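Local coordinates for protein cysteine desulfurase (PDB 6A6E) that probably removes sulfur from L-cysteine with the help of pyridoxal phosphate, leaving alanine and passing the sulfur on for iron-sulfur cluster assembly, at residues Glu158-Thr170 with Thr189-Phe202. Numbering follows the deposited sequence.
Sequences EKGVITNESILKT and TGQEMPIELIRETF
The amide of Q191 lies along the backbone of I162 and bonds it at both ends, much as a neighbouring strand would. OE1 of Q191 takes the N-H of I162 on a lone pair at 3.0 Å, while its NE2 gives a nearly straight bond of 2.9 Å to I162 O; glutamine suits because it offers one residue both acceptor and donor. With CG anti to the backbone N (chi1 -175°), the extended chain carries the amide across to I162. A water donates to Q191 OE1 and to G160 O, so OE1 has two donors. A leucine here would probably strand the N-H and C=O of I162 without partners and leave the water with one acceptor fewer. Beside this clamp, M193 bends at chi2 and crosses I162 at about a right angle, its CE 3.7 Å from I162 CG1. Both segments follow strands of the large, mostly parallel sheet of this class-V aminotransferase relative, a fold-type I PLP enzyme, and helices 164-170 and 195-201 pack side by side on one of its faces, nearly parallel at 13°. I167, the most covered residue, uses both branches: CD1 meets P194 CG tip to tip at 3.6 Å, and CG2 lies near I198 and T201, whose side chains I167 crosses at about a right angle. At the exposed edge, L197 CD2 lies against the N164 carboxamide, 3.4 Å from OD1. F202, also touching V180 of strand 179-183, sets CE2 4.3 Å from I167 CG2.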
# COMPACT_ATOMS: atom_id res chain seq x y z
N GLU A 158 -15.84 -4.97 33.03
CA GLU A 158 -15.12 -3.85 33.56
C GLU A 158 -13.62 -4.13 33.54
O GLU A 158 -12.85 -3.24 33.79
CB GLU A 158 -15.65 -3.44 34.95
CG GLU A 158 -15.31 -4.38 36.09
CD GLU A 158 -15.84 -3.88 37.45
OE1 GLU A 158 -16.71 -2.95 37.53
OE2 GLU A 158 -15.35 -4.41 38.47
N LYS A 159 -13.25 -5.37 33.20
CA LYS A 159 -11.86 -5.74 32.90
C LYS A 159 -11.60 -5.78 31.34
O LYS A 159 -10.53 -6.17 30.89
CB LYS A 159 -11.51 -7.05 33.59
CG LYS A 159 -11.14 -6.93 35.07
CD LYS A 159 -9.75 -6.34 35.26
CE LYS A 159 -9.28 -6.34 36.72
NZ LYS A 159 -7.95 -5.64 36.83
N GLY A 160 -12.60 -5.43 30.55
CA GLY A 160 -12.50 -5.44 29.10
C GLY A 160 -12.80 -6.78 28.43
O GLY A 160 -12.53 -6.94 27.28
N VAL A 161 -13.39 -7.72 29.16
CA VAL A 161 -13.61 -9.09 28.66
C VAL A 161 -14.93 -9.13 27.94
O VAL A 161 -15.92 -8.52 28.40
CB VAL A 161 -13.58 -10.16 29.81
CG1 VAL A 161 -13.81 -11.58 29.29
CG2 VAL A 161 -12.25 -10.14 30.46
N ILE A 162 -14.94 -9.78 26.77
CA ILE A 162 -16.19 -10.09 26.07
C ILE A 162 -16.56 -11.55 26.45
O ILE A 162 -15.91 -12.48 26.02
CB ILE A 162 -16.03 -10.01 24.54
CG1 ILE A 162 -15.59 -8.63 24.11
CG2 ILE A 162 -17.31 -10.48 23.83
CD1 ILE A 162 -16.68 -7.61 24.10
N THR A 163 -17.55 -11.73 27.33
CA THR A 163 -17.92 -13.06 27.82
C THR A 163 -18.86 -13.71 26.84
O THR A 163 -19.53 -13.02 26.07
CB THR A 163 -18.61 -12.99 29.22
OG1 THR A 163 -19.83 -12.26 29.11
CG2 THR A 163 -17.70 -12.31 30.19
N ASN A 164 -18.88 -15.04 26.84
CA ASN A 164 -19.88 -15.81 26.07
C ASN A 164 -21.28 -15.37 26.36
O ASN A 164 -22.11 -15.26 25.44
CB ASN A 164 -19.75 -17.32 26.35
CG ASN A 164 -18.57 -17.93 25.67
OD1 ASN A 164 -17.78 -17.23 25.03
ND2 ASN A 164 -18.47 -19.27 25.75
N GLU A 165 -21.54 -15.09 27.64
CA GLU A 165 -22.87 -14.58 28.03
C GLU A 165 -23.20 -13.25 27.40
O GLU A 165 -24.35 -13.07 26.93
CB GLU A 165 -23.01 -14.48 29.56
CG GLU A 165 -24.37 -14.04 30.07
CD GLU A 165 -25.57 -14.89 29.56
OE1 GLU A 165 -25.44 -16.14 29.27
OE2 GLU A 165 -26.68 -14.30 29.45
N SER A 166 -22.23 -12.32 27.38
CA SER A 166 -22.47 -11.03 26.69
C SER A 166 -22.85 -11.27 25.23
O SER A 166 -23.75 -10.65 24.68
CB SER A 166 -21.24 -10.12 26.76
OG SER A 166 -21.58 -8.89 26.14
N ILE A 167 -22.18 -12.22 24.59
CA ILE A 167 -22.48 -12.52 23.17
C ILE A 167 -23.90 -13.02 22.94
O ILE A 167 -24.67 -12.43 22.15
CB ILE A 167 -21.45 -13.51 22.58
CG1 ILE A 167 -20.12 -12.76 22.37
CG2 ILE A 167 -21.89 -13.98 21.20
CD1 ILE A 167 -18.97 -13.69 22.36
N LEU A 168 -24.26 -14.05 23.71
CA LEU A 168 -25.68 -14.55 23.76
C LEU A 168 -26.71 -13.52 24.18
O LEU A 168 -27.76 -13.47 23.57
CB LEU A 168 -25.80 -15.77 24.66
CG LEU A 168 -24.91 -16.92 24.17
CD1 LEU A 168 -24.73 -18.00 25.22
CD2 LEU A 168 -25.47 -17.48 22.87
N LYS A 169 -26.41 -12.69 25.19
CA LYS A 169 -27.32 -11.57 25.55
C LYS A 169 -27.52 -10.50 24.46
O LYS A 169 -28.64 -10.01 24.21
CB LYS A 169 -26.86 -10.89 26.82
CG LYS A 169 -27.56 -11.45 28.06
CD LYS A 169 -27.89 -10.36 29.09
CE LYS A 169 -26.70 -9.99 29.97
NZ LYS A 169 -27.08 -9.01 31.04
N THR A 170 -26.43 -10.14 23.79
CA THR A 170 -26.57 -9.19 22.67
C THR A 170 -27.57 -9.65 21.61
O THR A 170 -28.30 -8.85 21.05
CB THR A 170 -25.23 -8.94 22.00
OG1 THR A 170 -24.30 -8.49 22.99
CG2 THR A 170 -25.40 -7.91 20.84
N THR A 189 -6.66 -6.21 25.47
CA THR A 189 -6.94 -7.25 26.46
C THR A 189 -6.23 -8.54 26.23
O THR A 189 -6.11 -9.34 27.17
CB THR A 189 -8.42 -7.54 26.58
OG1 THR A 189 -8.88 -8.27 25.42
CG2 THR A 189 -9.20 -6.29 26.75
N GLY A 190 -5.77 -8.79 25.00
CA GLY A 190 -5.11 -10.08 24.65
C GLY A 190 -6.14 -11.21 24.44
O GLY A 190 -5.77 -12.35 24.19
N GLN A 191 -7.43 -10.91 24.55
CA GLN A 191 -8.44 -11.98 24.51
C GLN A 191 -8.65 -12.51 23.09
O GLN A 191 -9.09 -11.76 22.21
CB GLN A 191 -9.80 -11.49 25.05
CG GLN A 191 -10.81 -12.63 25.13
CD GLN A 191 -12.20 -12.23 25.54
OE1 GLN A 191 -12.49 -11.06 25.73
NE2 GLN A 191 -13.11 -13.24 25.63
N GLU A 192 -8.35 -13.79 22.87
CA GLU A 192 -8.80 -14.48 21.66
C GLU A 192 -10.32 -14.72 21.71
O GLU A 192 -10.80 -15.28 22.66
CB GLU A 192 -8.07 -15.80 21.46
CG GLU A 192 -6.56 -15.61 21.28
CD GLU A 192 -5.77 -16.91 21.11
OE1 GLU A 192 -6.34 -17.99 21.35
OE2 GLU A 192 -4.55 -16.85 20.75
N MET A 193 -11.04 -14.25 20.69
CA MET A 193 -12.48 -14.28 20.69
C MET A 193 -13.04 -15.64 20.20
O MET A 193 -12.43 -16.32 19.37
CB MET A 193 -13.06 -13.15 19.82
CG MET A 193 -12.74 -11.74 20.31
SD MET A 193 -13.26 -11.41 22.04
CE MET A 193 -12.56 -9.79 22.38
N PRO A 194 -14.22 -16.00 20.70
CA PRO A 194 -14.89 -17.22 20.34
C PRO A 194 -15.58 -17.03 18.99
O PRO A 194 -16.81 -16.91 18.89
CB PRO A 194 -15.87 -17.41 21.53
CG PRO A 194 -16.29 -16.02 21.84
CD PRO A 194 -14.98 -15.22 21.70
N ILE A 195 -14.80 -17.03 17.93
CA ILE A 195 -15.34 -16.78 16.58
C ILE A 195 -16.47 -17.74 16.13
O ILE A 195 -17.50 -17.27 15.58
CB ILE A 195 -14.21 -16.84 15.53
CG1 ILE A 195 -13.23 -15.71 15.79
CG2 ILE A 195 -14.81 -16.70 14.14
CD1 ILE A 195 -11.96 -15.82 14.96
N GLU A 196 -16.31 -19.03 16.37
CA GLU A 196 -17.39 -20.01 16.00
C GLU A 196 -18.69 -19.80 16.77
O GLU A 196 -19.78 -19.85 16.20
CB GLU A 196 -16.87 -21.43 16.13
CG GLU A 196 -15.83 -21.69 15.06
CD GLU A 196 -15.37 -23.13 14.92
OE1 GLU A 196 -16.20 -24.03 15.01
OE2 GLU A 196 -14.18 -23.35 14.65
N LEU A 197 -18.58 -19.46 18.05
CA LEU A 197 -19.79 -19.15 18.83
C LEU A 197 -20.45 -17.91 18.21
O LEU A 197 -21.67 -17.86 18.04
CB LEU A 197 -19.41 -18.92 20.27
CG LEU A 197 -20.54 -18.35 21.14
CD1 LEU A 197 -21.71 -19.34 21.30
CD2 LEU A 197 -19.94 -17.93 22.48
N ILE A 198 -19.64 -16.92 17.81
CA ILE A 198 -20.22 -15.75 17.15
C ILE A 198 -20.85 -16.12 15.82
O ILE A 198 -21.95 -15.66 15.49
CB ILE A 198 -19.19 -14.58 17.03
CG1 ILE A 198 -18.83 -14.13 18.43
CG2 ILE A 198 -19.76 -13.40 16.21
CD1 ILE A 198 -17.57 -13.34 18.48
N ARG A 199 -20.19 -16.97 15.06
CA ARG A 199 -20.72 -17.33 13.75
C ARG A 199 -22.11 -18.00 13.88
O ARG A 199 -23.03 -17.68 13.10
CB ARG A 199 -19.73 -18.28 13.10
CG ARG A 199 -20.23 -19.08 11.89
CD ARG A 199 -20.45 -18.26 10.64
NE ARG A 199 -21.50 -17.24 10.69
CZ ARG A 199 -21.70 -16.33 9.73
NH1 ARG A 199 -20.91 -16.29 8.65
NH2 ARG A 199 -22.65 -15.41 9.85
N GLU A 200 -22.26 -18.91 14.85
CA GLU A 200 -23.61 -19.58 15.08
C GLU A 200 -24.63 -18.71 15.72
O GLU A 200 -25.83 -18.81 15.37
CB GLU A 200 -23.50 -20.89 15.86
CG GLU A 200 -22.43 -21.86 15.34
CD GLU A 200 -22.56 -22.18 13.86
OE1 GLU A 200 -23.67 -21.99 13.30
OE2 GLU A 200 -21.54 -22.63 13.26
N THR A 201 -24.21 -17.82 16.62
CA THR A 201 -25.17 -16.91 17.24
C THR A 201 -25.76 -15.93 16.21
O THR A 201 -26.92 -15.57 16.28
CB THR A 201 -24.48 -16.14 18.37
OG1 THR A 201 -23.89 -17.08 19.26
CG2 THR A 201 -25.41 -15.20 19.07
N PHE A 202 -24.95 -15.46 15.27
CA PHE A 202 -25.44 -14.50 14.29
C PHE A 202 -25.33 -15.15 12.92
O PHE A 202 -24.47 -14.81 12.05
CB PHE A 202 -24.66 -13.19 14.37
CG PHE A 202 -24.77 -12.53 15.71
CD1 PHE A 202 -25.93 -11.88 16.07
CD2 PHE A 202 -23.76 -12.60 16.63
CE1 PHE A 202 -26.03 -11.30 17.29
CE2 PHE A 202 -23.87 -12.04 17.86
CZ PHE A 202 -25.01 -11.36 18.19
O HOH W 1 -11.32 -8.43 25.32